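Local coordinates for cyanophage-like gp41-1 intein (Metagenome, PDB 6QAZ), which probably represents, as one continuous chain, a naturally split intein of the family that excises itself from a precursor and joins the flanking sequences by protein splicing, at residues A[49-54]-A[59-64]; A[87-90]-A[94-97]. All blocks are in the same frame, centred on the assembly; numbering follows the deposited sequence.

Interaction 1. Residues A[49-54]-A[59-64]. With PEG (di(hydroxyethyl)ether), chain E.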
ATOM      1  N   SER A  49     -11.020   3.391  -7.273  1.00 16.89           N
ATOM      2  CA  SER A  49     -10.423   2.892  -6.029  1.00 16.03           C
ATOM      3  C   SER A  49     -11.168   1.667  -5.539  1.00 15.52           C
ATOM      4  O   SER A  49     -12.334   1.461  -5.869  1.00 16.69           O
ATOM      5  CB  SER A  49     -10.374   3.976  -5.002  1.00 16.32           C
ATOM      6  OG  SER A  49     -11.644   4.373  -4.531  1.00 18.04           O
ATOM      7  N   TYR A  50     -10.466   0.896  -4.727  1.00 15.17           N
ATOM      8  CA  TYR A  50     -10.906  -0.376  -4.166  1.00 15.26           C
ATOM      9  C   TYR A  50     -10.455  -0.431  -2.724  1.00 14.43           C
ATOM     10  O   TYR A  50      -9.354  -0.012  -2.392  1.00 15.09           O
ATOM     11  CB  TYR A  50     -10.256  -1.562  -4.884  1.00 15.58           C
ATOM     12  CG  TYR A  50     -10.608  -1.639  -6.332  1.00 16.97           C
ATOM     13  CD1 TYR A  50      -9.979  -0.825  -7.261  1.00 18.27           C
ATOM     14  CD2 TYR A  50     -11.577  -2.513  -6.792  1.00 18.96           C
ATOM     15  CE1 TYR A  50     -10.317  -0.820  -8.589  1.00 20.49           C
ATOM     16  CE2 TYR A  50     -11.899  -2.562  -8.149  1.00 22.24           C
ATOM     17  CZ  TYR A  50     -11.298  -1.676  -9.031  1.00 21.51           C
ATOM     18  OH  TYR A  50     -11.592  -1.659 -10.373  1.00 26.21           O
ATOM     19  N   LYS A  51     -11.301  -0.983  -1.866  1.00 15.01           N
ATOM     20  CA  LYS A  51     -10.956  -1.204  -0.460  1.00 15.28           C
ATOM     21  C   LYS A  51     -10.691  -2.681  -0.229  1.00 15.29           C
ATOM     22  O   LYS A  51     -11.583  -3.514  -0.493  1.00 16.57           O
ATOM     23  CB  LYS A  51     -12.070  -0.721   0.472  1.00 16.31           C
ATOM     24  CG  LYS A  51     -11.725  -0.839   1.944  1.00 17.85           C
ATOM     25  CD  LYS A  51     -12.769  -0.257   2.837  1.00 23.47           C
ATOM     26  CE  LYS A  51     -14.139  -0.820   2.609  1.00 25.15           C
ATOM     27  NZ  LYS A  51     -15.059  -0.437   3.706  1.00 29.74           N
ATOM     28  N   ILE A  52      -9.548  -2.986   0.327  1.00 13.98           N
ATOM     29  CA  ILE A  52      -9.201  -4.337   0.782  1.00 13.63           C
ATOM     30  C   ILE A  52      -9.329  -4.367   2.288  1.00 13.95           C
ATOM     31  O   ILE A  52      -8.729  -3.524   2.963  1.00 15.14           O
ATOM     32  CB  ILE A  52      -7.768  -4.683   0.337  1.00 14.08           C
ATOM     33  CG1 ILE A  52      -7.627  -4.595  -1.170  1.00 15.20           C
ATOM     34  CG2 ILE A  52      -7.373  -6.035   0.883  1.00 15.48           C
ATOM     35  CD1 ILE A  52      -6.223  -4.741  -1.668  1.00 16.83           C
ATOM     36  N   THR A  53     -10.082  -5.318   2.818  1.00 13.84           N
ATOM     37  CA  THR A  53     -10.266  -5.495   4.265  1.00 14.07           C
ATOM     38  C   THR A  53      -9.732  -6.858   4.669  1.00 13.81           C
ATOM     39  O   THR A  53     -10.130  -7.881   4.058  1.00 14.66           O
ATOM     40  CB  THR A  53     -11.739  -5.384   4.675  1.00 15.87           C
ATOM     41  OG1 THR A  53     -12.251  -4.122   4.211  1.00 17.15           O
ATOM     42  CG2 THR A  53     -11.927  -5.502   6.170  1.00 17.46           C
ATOM     43  N   LEU A  54      -8.870  -6.906   5.676  1.00 13.55           N
ATOM     44  CA  LEU A  54      -8.291  -8.150   6.163  1.00 13.55           C
ATOM     45  C   LEU A  54      -9.064  -8.672   7.366  1.00 13.87           C
ATOM     46  O   LEU A  54      -9.871  -7.979   7.993  1.00 14.92           O
ATOM     47  CB  LEU A  54      -6.823  -7.934   6.549  1.00 13.81           C
ATOM     48  CG  LEU A  54      -5.936  -7.338   5.449  1.00 13.55           C
ATOM     49  CD1 LEU A  54      -4.522  -7.295   5.919  1.00 14.43           C
ATOM     50  CD2 LEU A  54      -6.061  -8.102   4.138  1.00 14.54           C
ATOM     51  N   GLU A  59      -7.541  -2.174   6.826  1.00 13.74           N
ATOM     52  CA  GLU A  59      -8.047  -1.788   5.502  1.00 14.05           C
ATOM     53  C   GLU A  59      -7.030  -0.958   4.766  1.00 13.52           C
ATOM     54  O   GLU A  59      -6.262  -0.188   5.394  1.00 14.61           O
ATOM     55  CB  GLU A  59      -9.315  -0.912   5.634  1.00 16.86           C
ATOM     56  CG  GLU A  59     -10.540  -1.542   6.148  1.00 18.70           C
ATOM     57  CD  GLU A  59     -11.619  -0.479   6.448  1.00 19.18           C
ATOM     58  OE1 GLU A  59     -11.579   0.674   5.876  0.50 17.04           O
ATOM     59  OE2 GLU A  59     -12.521  -0.831   7.134  1.00 20.51           O
ATOM     60  N   ILE A  60      -7.084  -1.011   3.461  1.00 13.56           N
ATOM     61  CA  ILE A  60      -6.306  -0.119   2.597  1.00 13.56           C
ATOM     62  C   ILE A  60      -7.125   0.155   1.355  1.00 13.49           C
ATOM     63  O   ILE A  60      -7.830  -0.748   0.870  1.00 14.39           O
ATOM     64  CB  ILE A  60      -4.909  -0.687   2.310  1.00 13.60           C
ATOM     65  CG1 ILE A  60      -4.058   0.254   1.555  1.00 14.71           C
ATOM     66  CG2 ILE A  60      -5.008  -1.994   1.580  1.00 14.18           C
ATOM     67  CD1 ILE A  60      -2.557  -0.135   1.592  1.00 16.26           C
ATOM     68  N   ILE A  61      -7.007   1.344   0.829  1.00 13.16           N
ATOM     69  CA  ILE A  61      -7.706   1.763  -0.408  1.00 13.35           C
ATOM     70  C   ILE A  61      -6.647   2.045  -1.458  1.00 12.93           C
ATOM     71  O   ILE A  61      -5.732   2.848  -1.246  1.00 13.36           O
ATOM     72  CB  ILE A  61      -8.632   2.951  -0.131  1.00 14.09           C
ATOM     73  CG1 ILE A  61      -9.810   2.501   0.742  1.00 15.29           C
ATOM     74  CG2 ILE A  61      -9.141   3.550  -1.443  1.00 15.35           C
ATOM     75  CD1 ILE A  61     -10.674   3.641   1.200  1.00 18.46           C
ATOM     76  N   CYS A  62      -6.832   1.430  -2.618  1.00 13.07           N
ATOM     77  CA  CYS A  62      -5.821   1.509  -3.677  1.00 13.68           C
ATOM     78  C   CYS A  62      -6.480   1.388  -5.040  1.00 13.53           C
ATOM     79  O   CYS A  62      -7.661   1.060  -5.169  1.00 14.76           O
ATOM     80  CB  CYS A  62      -4.767   0.420  -3.495  1.00 14.51           C
ATOM     81  SG  CYS A  62      -5.416  -1.267  -3.645  1.00 15.35           S
ATOM     82  N   SER A  63      -5.688   1.591  -6.077  1.00 14.10           N
ATOM     83  CA  SER A  63      -6.145   1.391  -7.456  1.00 14.52           C
ATOM     84  C   SER A  63      -5.996  -0.062  -7.869  1.00 14.12           C
ATOM     85  O   SER A  63      -5.364  -0.889  -7.187  1.00 14.65           O
ATOM     86  CB  SER A  63      -5.408   2.297  -8.394  1.00 17.16           C
ATOM     87  OG  SER A  63      -4.044   1.940  -8.455  1.00 18.38           O
ATOM     88  N   GLU A  64      -6.548  -0.389  -9.034  1.00 14.85           N
ATOM     89  CA  GLU A  64      -6.594  -1.791  -9.466  1.00 15.22           C
ATOM     90  C   GLU A  64      -5.215  -2.349  -9.795  1.00 15.40           C
ATOM     91  O   GLU A  64      -5.044  -3.569  -9.742  1.00 17.07           O
ATOM     92  CB  GLU A  64      -7.524  -2.036 -10.650  0.54 17.17           C
ATOM     93  CG  GLU A  64      -7.028  -1.454 -11.953  0.54 19.29           C
ATOM     94  CD  GLU A  64      -7.885  -1.806 -13.141  0.54 25.50           C
ATOM     95  OE1 GLU A  64      -8.513  -2.883 -13.095  0.54 26.64           O
ATOM     96  OE2 GLU A  64      -7.901  -1.006 -14.101  0.54 31.70           O
TER
HETATM   97  C1  PEG E 204     -17.005   6.686   5.628  0.50 57.38           C
HETATM   98  O1  PEG E 204     -17.402   8.221   6.114  0.50 62.20           O
HETATM   99  C2  PEG E 204     -15.747   6.164   6.473  0.50 61.04           C
HETATM  100  O2  PEG E 204     -15.092   5.202   5.609  0.50 46.32           O
HETATM  101  C3  PEG E 204     -13.854   4.630   6.043  0.50 48.96           C
HETATM  102  C4  PEG E 204     -14.010   3.128   6.290  0.50 34.79           C
HETATM  103  O4  PEG E 204     -13.894   2.203   5.163  0.50 21.86           O
HETATM  104  O   HOH W   1     -14.118  -2.642   5.543  1.00 24.02           O

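Interaction 2. Residues A[87-90]-A[94-97]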
ATOM      1  N   LEU A  87      -2.404 -11.328   2.777  1.00 14.35           N
ATOM      2  CA  LEU A  87      -1.395 -10.273   2.773  1.00 14.29           C
ATOM      3  C   LEU A  87      -0.565 -10.375   4.044  1.00 13.73           C
ATOM      4  O   LEU A  87      -0.940 -11.040   4.985  1.00 17.23           O
ATOM      5  CB  LEU A  87      -2.030  -8.891   2.631  1.00 13.59           C
ATOM      6  CG  LEU A  87      -2.873  -8.671   1.384  1.00 14.25           C
ATOM      7  CD1 LEU A  87      -3.321  -7.228   1.280  1.00 14.69           C
ATOM      8  CD2 LEU A  87      -2.133  -9.086   0.119  1.00 15.11           C
ATOM      9  N   TYR A  88       0.549  -9.663   4.069  1.00 13.85           N
ATOM     10  CA  TYR A  88       1.387  -9.568   5.266  1.00 14.02           C
ATOM     11  C   TYR A  88       1.034  -8.308   6.023  1.00 14.29           C
ATOM     12  O   TYR A  88       0.910  -7.232   5.423  1.00 14.91           O
ATOM     13  CB  TYR A  88       2.862  -9.535   4.877  1.00 15.28           C
ATOM     14  CG  TYR A  88       3.354 -10.781   4.185  1.00 15.83           C
ATOM     15  CD1 TYR A  88       3.764 -11.884   4.906  1.00 17.78           C
ATOM     16  CD2 TYR A  88       3.389 -10.865   2.804  1.00 16.76           C
ATOM     17  CE1 TYR A  88       4.220 -13.027   4.260  1.00 18.82           C
ATOM     18  CE2 TYR A  88       3.832 -11.994   2.143  1.00 18.98           C
ATOM     19  CZ  TYR A  88       4.254 -13.084   2.872  1.00 20.21           C
ATOM     20  OH  TYR A  88       4.635 -14.221   2.201  1.00 23.39           O
ATOM     21  N   VAL A  89       0.941  -8.425   7.341  1.00 15.16           N
ATOM     22  CA  VAL A  89       0.733  -7.265   8.218  1.00 15.00           C
ATOM     23  C   VAL A  89       1.946  -7.129   9.104  1.00 15.38           C
ATOM     24  O   VAL A  89       2.764  -8.025   9.230  1.00 19.57           O
ATOM     25  CB  VAL A  89      -0.562  -7.362   9.034  1.00 16.18           C
ATOM     26  CG1 VAL A  89      -1.745  -7.477   8.111  1.00 16.74           C
ATOM     27  CG2 VAL A  89      -0.529  -8.444  10.088  1.00 18.46           C
ATOM     28  N   LYS A  90       2.073  -5.999   9.750  1.00 17.16           N
ATOM     29  CA  LYS A  90       3.281  -5.782  10.557  1.00 20.20           C
ATOM     30  C   LYS A  90       3.277  -6.823  11.662  1.00 22.77           C
ATOM     31  O   LYS A  90       2.273  -7.014  12.308  1.00 25.68           O
ATOM     32  CB  LYS A  90       3.387  -4.343  11.035  1.00 25.69           C
ATOM     33  CG  LYS A  90       4.729  -3.959  11.630  1.00 28.20           C
ATOM     34  CD  LYS A  90       4.823  -2.469  11.980  1.00 32.31           C
ATOM     35  CE  LYS A  90       5.944  -2.180  12.949  1.00 39.14           C
ATOM     36  NZ  LYS A  90       5.818  -0.820  13.516  1.00 43.03           N
ATOM     37  N   LEU A  94       0.800 -13.350   8.225  1.00 16.72           N
ATOM     38  CA  LEU A  94      -0.170 -13.503   7.137  1.00 15.90           C
ATOM     39  C   LEU A  94      -1.577 -13.293   7.662  1.00 16.13           C
ATOM     40  O   LEU A  94      -1.934 -13.841   8.708  1.00 18.77           O
ATOM     41  CB  LEU A  94      -0.015 -14.904   6.582  1.00 18.68           C
ATOM     42  CG  LEU A  94       1.215 -15.099   5.716  1.00 22.94           C
ATOM     43  CD1 LEU A  94       1.571 -16.570   5.591  1.00 29.86           C
ATOM     44  CD2 LEU A  94       1.035 -14.447   4.348  1.00 23.95           C
ATOM     45  N   LYS A  95      -2.372 -12.537   6.933  1.00 14.73           N
ATOM     46  CA  LYS A  95      -3.781 -12.308   7.263  1.00 15.28           C
ATOM     47  C   LYS A  95      -4.619 -12.420   6.010  1.00 15.26           C
ATOM     48  O   LYS A  95      -4.282 -11.848   4.957  1.00 16.40           O
ATOM     49  CB  LYS A  95      -3.987 -10.948   7.923  1.00 15.50           C
ATOM     50  CG  LYS A  95      -3.364 -10.826   9.301  1.00 17.07           C
ATOM     51  CD  LYS A  95      -4.017 -11.685  10.359  1.00 18.61           C
ATOM     52  CE  LYS A  95      -3.261 -11.668  11.656  1.00 24.37           C
ATOM     53  NZ  LYS A  95      -3.918 -12.536  12.644  1.00 28.78           N
ATOM     54  N   LYS A  96      -5.721 -13.131   6.123  1.00 15.83           N
ATOM     55  CA  LYS A  96      -6.640 -13.327   4.989  1.00 16.27           C
ATOM     56  C   LYS A  96      -7.300 -12.018   4.573  1.00 14.71           C
ATOM     57  O   LYS A  96      -7.767 -11.257   5.422  1.00 14.93           O
ATOM     58  CB  LYS A  96      -7.736 -14.309   5.401  1.00 19.03           C
ATOM     59  CG  LYS A  96      -7.444 -15.789   5.620  0.60 20.26           C
ATOM     60  CD  LYS A  96      -7.524 -16.531   4.348  0.60 18.71           C
ATOM     61  CE  LYS A  96      -6.984 -17.935   4.493  0.60 21.05           C
ATOM     62  NZ  LYS A  96      -7.844 -18.788   5.359  0.60 19.98           N
ATOM     63  N   ILE A  97      -7.447 -11.859   3.277  1.00 14.96           N
ATOM     64  CA  ILE A  97      -8.354 -10.839   2.703  1.00 14.61           C
ATOM     65  C   ILE A  97      -9.780 -11.334   2.864  1.00 14.49           C
ATOM     66  O   ILE A  97     -10.133 -12.388   2.344  1.00 15.61           O
ATOM     67  CB  ILE A  97      -8.025 -10.579   1.236  1.00 14.65           C
ATOM     68  CG1 ILE A  97      -6.611 -10.012   1.060  1.00 14.74           C
ATOM     69  CG2 ILE A  97      -9.055  -9.622   0.644  1.00 15.08           C
ATOM     70  CD1 ILE A  97      -6.181  -9.910  -0.389  1.00 16.26           C
TER

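Interaction 1. Residues A[49-54]-A[59-64]
K51 leaves its backbone with CG beside the carbonyl carbon (chi1 -176°), and a bend at chi3 then brings its CD alongside the carboxylate of E59, whose own chain stays extended beyond CG. The two side chains pass at a slant, K51 CD lying 3.4 Å from E59 OE1. Their charges fall short of a salt bridge, K51 NZ and E59 OE1 being 4.2 Å apart. One water bridges the gap, accepting from K51 NZ, donating to E59 OE2 and also bonding T53 OG1. A glycol, probably from the crystallisation liquor, takes a bond from K51 NZ at its O4, which lies 2.9 Å from E59 OE1; a bound citrate is a further partner of the ammonium group. On the same face I61 CG1 lies 3.9 Å from K51 CB. The other face is largely apolar: I52 CB meets I60 CG2 at 4.0 Å and I52 CD1 reaches C62 SG, with F68 and L5 packing against this side. Here too the Y50 ring runs alongside E64, CE1 3.7 Å from E64 CB, and turns an edge to C62 O. That carbonyl also accepts from Y50 N at 2.8 Å, a bent bond (138°), whereas I52 N to I60 O is nearly straight (170°). Alternating hydrogen-bonded and non-hydrogen-bonded pairs mark an antiparallel beta hairpin of the curled, all-beta intein (HINT) fold.

Interaction 2. Residues A[87-90]-A[94-97]
The carbonyl oxygen of L87 receives K95 N at 2.8 Å, the shorter of two backbone bonds that tie these residues together, and the CA of L94 also leans on it with a C-H...O contact of 3.4 Å. The return bond, from L87 N to K95 O, measures 2.9 Å and is more bent (151°), its donor tilted out of the carbonyl plane. Both bonds belong to one antiparallel hydrogen-bonded pair; Y88 and L94 form the non-hydrogen-bonded pair beside it. On the face of this second pair the two side chains run side by side in the same direction, and the methyl CD2 of L94 sits over one face of the Y88 ring. It is 3.8 Å from the ring centroid and displaced toward the rim, nearest CE1 at 3.5 Å, which makes a CH-pi contact. Q71 touches both side chains, and L125 meets the tyrosine as well. On the opposite face the L87 side chain crosses that of I97 at a slant, L87 CG lying 4.0 Å from I97 CD1; L54 touches both, I124 touches L87 and I52 touches I97. Near the turn, V89 sets both methyls against the aliphatic part of K95, with CG2 3.8 Å from K95 CG, the side chains crossing at roughly a right angle. A bend at chi2 (-68°) then carries the rest of the lysine away from the valine, with D56 touching its side chain. The pairing is brief, the axes stand 130° apart, and the longer strand runs on as 93-113. This is a strongly twisted beta hairpin of the intein fold, with Y88 and L94 on one face and, on the other, L87 packed against the core and K95 at the edge.

How the interactions relate
Along the chain the two contacts come in series, neither nesting nor crossing. Interaction 1 closes first, folding strand 45-54 back through a four-residue turn onto strand 59-63; the chain then passes through strands 68-70 and 73-75 before interaction 2 closes a three-residue gap between strand 86-89 and the start of strand 93-113. That long strand joins them, since it pairs with 45-54 in the same curled antiparallel sheet. Their centres lie about 13 Å apart, yet they meet directly: L54 CD1 packs 3.5 Å from V89 CG1, and I52 CG2 approaches I97 CG2. Two sequence-local hairpins are thus joined by a third, long-range strand pairing.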